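Local coordinates for protein pyruvate synthase subunit porC (Thermotoga maritima MSB8, PDB 2RAA) that forms the gamma chain of a heterotetrameric pyruvate synthase, which oxidises pyruvate with CoA to acetyl-CoA and CO2 while reducing ferredoxin, at residues A156-E170 with K190-C202. Residues are numbered along the deposited sequence; the frame is centred on the assembly and turned at random.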
# COMPACT_ATOMS: atom_id res chain seq x y z
N ALA A 156 -6.45 -1.24 -2.48
CA ALA A 156 -6.59 0.23 -2.56
C ALA A 156 -5.58 0.84 -3.50
O ALA A 156 -5.91 1.66 -4.32
CB ALA A 156 -6.47 0.86 -1.22
N LEU A 157 -4.32 0.42 -3.37
CA LEU A 157 -3.24 0.94 -4.22
C LEU A 157 -3.46 0.71 -5.69
O LEU A 157 -3.22 1.59 -6.53
CB LEU A 157 -1.94 0.25 -3.83
CG LEU A 157 -0.63 0.79 -4.43
CD1 LEU A 157 -0.42 2.30 -4.18
CD2 LEU A 157 0.44 -0.06 -3.84
N VAL A 158 -3.84 -0.53 -6.00
CA VAL A 158 -4.09 -0.92 -7.36
C VAL A 158 -5.24 -0.11 -7.90
O VAL A 158 -5.18 0.40 -9.01
CB VAL A 158 -4.39 -2.41 -7.43
CG1 VAL A 158 -5.12 -2.77 -8.75
CG2 VAL A 158 -3.08 -3.18 -7.22
N ARG A 159 -6.27 0.05 -7.09
CA ARG A 159 -7.40 0.87 -7.46
C ARG A 159 -7.01 2.33 -7.76
O ARG A 159 -7.31 2.82 -8.85
CB ARG A 159 -8.48 0.78 -6.41
CG ARG A 159 -9.71 1.66 -6.61
CD ARG A 159 -10.64 1.13 -7.69
NE ARG A 159 -11.73 2.07 -7.89
CZ ARG A 159 -12.86 2.11 -7.20
NH1 ARG A 159 -13.13 1.23 -6.24
NH2 ARG A 159 -13.76 3.04 -7.48
N VAL A 160 -6.30 3.01 -6.86
CA VAL A 160 -6.00 4.46 -7.11
C VAL A 160 -4.87 4.78 -8.05
O VAL A 160 -4.76 5.92 -8.48
CB VAL A 160 -5.74 5.23 -5.81
CG1 VAL A 160 -6.84 4.95 -4.82
CG2 VAL A 160 -4.31 4.88 -5.22
N THR A 161 -4.02 3.82 -8.37
CA THR A 161 -2.92 4.04 -9.31
C THR A 161 -3.04 3.27 -10.61
O THR A 161 -2.38 3.60 -11.57
CB THR A 161 -1.57 3.55 -8.71
OG1 THR A 161 -1.64 2.14 -8.47
CG2 THR A 161 -1.21 4.29 -7.44
N GLY A 162 -3.80 2.19 -10.62
CA GLY A 162 -3.83 1.31 -11.80
C GLY A 162 -2.48 0.70 -12.15
O GLY A 162 -2.29 0.25 -13.26
N ILE A 163 -1.55 0.61 -11.19
CA ILE A 163 -0.15 0.22 -11.53
C ILE A 163 -0.03 -1.19 -12.08
O ILE A 163 0.88 -1.47 -12.86
CB ILE A 163 0.79 0.46 -10.34
CG1 ILE A 163 2.25 0.26 -10.71
CG2 ILE A 163 0.39 -0.43 -9.14
CD1 ILE A 163 2.78 1.03 -11.91
N VAL A 164 -0.95 -2.06 -11.69
CA VAL A 164 -1.05 -3.41 -12.25
C VAL A 164 -2.53 -3.80 -12.22
O VAL A 164 -3.30 -3.15 -11.54
CB VAL A 164 -0.26 -4.46 -11.44
CG1 VAL A 164 1.23 -4.12 -11.42
CG2 VAL A 164 -0.83 -4.64 -9.98
N PRO A 165 -2.93 -4.82 -12.98
CA PRO A 165 -4.31 -5.32 -12.81
C PRO A 165 -4.49 -6.03 -11.48
O PRO A 165 -3.55 -6.64 -10.98
CB PRO A 165 -4.48 -6.31 -13.97
CG PRO A 165 -3.11 -6.71 -14.36
CD PRO A 165 -2.22 -5.52 -14.07
N LEU A 166 -5.70 -6.01 -10.96
CA LEU A 166 -5.98 -6.67 -9.67
C LEU A 166 -5.78 -8.21 -9.78
O LEU A 166 -5.25 -8.86 -8.88
CB LEU A 166 -7.39 -6.28 -9.19
CG LEU A 166 -7.69 -6.44 -7.68
CD1 LEU A 166 -6.85 -5.54 -6.81
CD2 LEU A 166 -9.11 -6.12 -7.45
N GLU A 167 -6.14 -8.76 -10.92
CA GLU A 167 -5.98 -10.20 -11.18
C GLU A 167 -4.51 -10.64 -10.96
O GLU A 167 -4.25 -11.74 -10.48
CB GLU A 167 -6.43 -10.52 -12.63
CG GLU A 167 -7.50 -9.56 -13.19
N ALA A 168 -3.55 -9.79 -11.30
CA ALA A 168 -2.13 -10.11 -11.10
C ALA A 168 -1.76 -10.34 -9.62
O ALA A 168 -0.92 -11.17 -9.30
CB ALA A 168 -1.25 -9.03 -11.69
N ILE A 169 -2.39 -9.59 -8.74
CA ILE A 169 -2.14 -9.72 -7.31
C ILE A 169 -2.89 -10.90 -6.78
O ILE A 169 -2.39 -11.62 -5.95
CB ILE A 169 -2.44 -8.43 -6.54
CG1 ILE A 169 -1.43 -7.38 -6.99
CG2 ILE A 169 -2.32 -8.65 -4.97
CD1 ILE A 169 -1.71 -6.06 -6.47
N GLU A 170 -4.07 -11.15 -7.33
CA GLU A 170 -4.80 -12.32 -6.97
C GLU A 170 -4.04 -13.57 -7.35
O GLU A 170 -3.95 -14.49 -6.55
CB GLU A 170 -6.18 -12.28 -7.61
CG GLU A 170 -7.06 -11.17 -7.03
CD GLU A 170 -8.44 -11.11 -7.68
OE1 GLU A 170 -8.78 -12.02 -8.48
OE2 GLU A 170 -9.19 -10.14 -7.38
N LYS A 190 -8.27 -12.92 -0.97
CA LYS A 190 -8.60 -12.27 -2.24
C LYS A 190 -9.74 -11.32 -2.00
O LYS A 190 -9.79 -10.26 -2.62
CB LYS A 190 -8.95 -13.27 -3.36
CG LYS A 190 -7.90 -14.41 -3.51
CD LYS A 190 -7.56 -14.82 -4.93
CE LYS A 190 -8.48 -15.86 -5.52
NZ LYS A 190 -7.90 -16.31 -6.82
N ARG A 191 -10.67 -11.70 -1.12
CA ARG A 191 -11.76 -10.80 -0.75
C ARG A 191 -11.21 -9.57 -0.05
O ARG A 191 -11.69 -8.48 -0.25
CB ARG A 191 -12.74 -11.47 0.18
CG ARG A 191 -13.66 -12.43 -0.49
CD ARG A 191 -14.81 -12.80 0.45
NE ARG A 191 -14.43 -13.78 1.47
CZ ARG A 191 -14.38 -15.09 1.26
NH1 ARG A 191 -14.68 -15.59 0.07
NH2 ARG A 191 -14.03 -15.91 2.25
N ALA A 192 -10.21 -9.75 0.80
CA ALA A 192 -9.60 -8.63 1.50
C ALA A 192 -8.99 -7.67 0.46
O ALA A 192 -9.15 -6.45 0.56
CB ALA A 192 -8.57 -9.12 2.52
N LEU A 193 -8.35 -8.22 -0.57
CA LEU A 193 -7.76 -7.38 -1.61
C LEU A 193 -8.86 -6.63 -2.37
O LEU A 193 -8.81 -5.42 -2.47
CB LEU A 193 -6.86 -8.19 -2.54
CG LEU A 193 -6.25 -7.42 -3.73
CD1 LEU A 193 -4.96 -6.62 -3.36
CD2 LEU A 193 -5.98 -8.40 -4.82
N ARG A 194 -9.87 -7.36 -2.83
CA ARG A 194 -10.99 -6.79 -3.54
C ARG A 194 -11.72 -5.69 -2.76
O ARG A 194 -12.01 -4.65 -3.33
CB ARG A 194 -12.00 -7.87 -3.92
CG ARG A 194 -11.50 -8.89 -4.94
CD ARG A 194 -12.67 -9.71 -5.50
NE ARG A 194 -12.32 -11.11 -5.79
CZ ARG A 194 -12.74 -12.18 -5.10
NH1 ARG A 194 -13.56 -12.07 -4.04
NH2 ARG A 194 -12.35 -13.40 -5.48
N ARG A 195 -12.03 -5.94 -1.48
CA ARG A 195 -12.70 -4.95 -0.68
C ARG A 195 -11.86 -3.68 -0.45
O ARG A 195 -12.44 -2.59 -0.31
CB ARG A 195 -13.23 -5.53 0.65
CG ARG A 195 -14.62 -6.24 0.51
CD ARG A 195 -15.25 -6.50 1.89
NE ARG A 195 -15.51 -5.26 2.66
CZ ARG A 195 -15.67 -5.21 3.99
NH1 ARG A 195 -15.57 -6.32 4.70
NH2 ARG A 195 -15.89 -4.04 4.62
N GLY A 196 -10.53 -3.76 -0.38
CA GLY A 196 -9.72 -2.52 -0.32
C GLY A 196 -9.80 -1.81 -1.69
O GLY A 196 -9.83 -0.59 -1.79
N TYR A 197 -9.82 -2.60 -2.75
CA TYR A 197 -9.94 -2.05 -4.12
C TYR A 197 -11.23 -1.28 -4.25
O TYR A 197 -11.20 -0.10 -4.59
CB TYR A 197 -9.89 -3.17 -5.15
CG TYR A 197 -10.04 -2.74 -6.59
CD1 TYR A 197 -11.29 -2.60 -7.15
CD2 TYR A 197 -8.94 -2.52 -7.39
CE1 TYR A 197 -11.46 -2.23 -8.48
CE2 TYR A 197 -9.08 -2.15 -8.73
CZ TYR A 197 -10.36 -2.00 -9.27
OH TYR A 197 -10.56 -1.63 -10.61
N GLU A 198 -12.35 -1.92 -3.89
CA GLU A 198 -13.69 -1.32 -3.95
C GLU A 198 -13.95 -0.14 -3.04
O GLU A 198 -14.57 0.83 -3.45
CB GLU A 198 -14.72 -2.38 -3.61
CG GLU A 198 -14.91 -3.40 -4.71
CD GLU A 198 -15.50 -4.71 -4.25
OE1 GLU A 198 -15.99 -4.84 -3.08
OE2 GLU A 198 -15.46 -5.63 -5.10
N GLU A 199 -13.47 -0.22 -1.80
CA GLU A 199 -13.85 0.73 -0.78
C GLU A 199 -12.99 1.96 -0.57
O GLU A 199 -13.38 2.86 0.14
CB GLU A 199 -14.07 -0.03 0.52
CG GLU A 199 -15.50 -0.59 0.56
CD GLU A 199 -15.61 -1.99 1.12
OE1 GLU A 199 -15.22 -2.21 2.30
OE2 GLU A 199 -16.13 -2.87 0.37
N VAL A 200 -11.82 2.03 -1.18
CA VAL A 200 -10.97 3.20 -0.98
C VAL A 200 -11.72 4.46 -1.47
O VAL A 200 -12.39 4.38 -2.50
CB VAL A 200 -9.64 3.05 -1.73
CG1 VAL A 200 -9.88 2.80 -3.26
CG2 VAL A 200 -8.73 4.27 -1.47
N LYS A 201 -11.63 5.58 -0.76
CA LYS A 201 -12.27 6.83 -1.20
C LYS A 201 -11.25 7.93 -1.37
O LYS A 201 -10.32 8.05 -0.58
CB LYS A 201 -13.35 7.31 -0.22
CG LYS A 201 -14.45 6.31 0.11
CD LYS A 201 -15.31 5.94 -1.09
CE LYS A 201 -16.40 4.91 -0.68
NZ LYS A 201 -17.19 4.42 -1.85
N CYS A 202 -11.45 8.77 -2.39
CA CYS A 202 -10.52 9.82 -2.73
C CYS A 202 -11.00 11.28 -2.65
O CYS A 202 -12.15 11.60 -2.96
CB CYS A 202 -9.98 9.55 -4.13
SG CYS A 202 -8.88 8.17 -4.15
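The last long helix of the chain, 183-199, packs here against two successive helices, 150-161 and 166-176. Helix 150-161 in turn lies on strands 109-113 and 130-134. Tyr-197 sits where the three helices meet. Its ring lies between Arg-159 and Leu-166. Arg-159 CD sits over the ring centre, 3.5 Å from the Tyr-197 centroid, as a CH-pi contact. Leu-166 CD2 covers the opposite face, 3.9 Å from that centroid. Val-158 CG1 meets the ring edge. Arg-159 CG is anti to the backbone N (chi1 176°), and the chain then bends at chi2 (75°), which lays CD on the ring and brings NH1 to the helix end. There NH1 donates to Tyr-197 O at 2.9 Å, in a bent bond (143° at the hydrogen) with the oxygen somewhat out of the guanidinium plane, and weakly to Glu-198 O at 3.2 Å. An alanine here would remove the ring, and is likely to leave Arg-159 CD and Leu-166 CD2 without their shared partner and a gap between them.

The axes of segments 156-161 and 190-199 come within 7.5 Å. Ala-156 and Gly-196 meet here, consistent with the close approach; Ala-156 CA makes a CH...O contact with Gly-196 O. Val-200 follows, its CG1 against Arg-159 CG (3.5 Å) and its CG2 against Val-160 CG1. Val-160 CG1 also touches SG of Cys-202, which is disulfide-bonded to Cys-132. At the other end Leu-193 CD2 packs on Leu-166 CD1 (3.6 Å) and Ile-169 CG2. Glu-170 OE2 makes a long salt bridge to Arg-194 NE. The contact is thus mainly apolar, with Arg-159 NH1 donating to two carbonyl oxygens in the last turn of helix 183-199, where its charge probably suits the helix dipole.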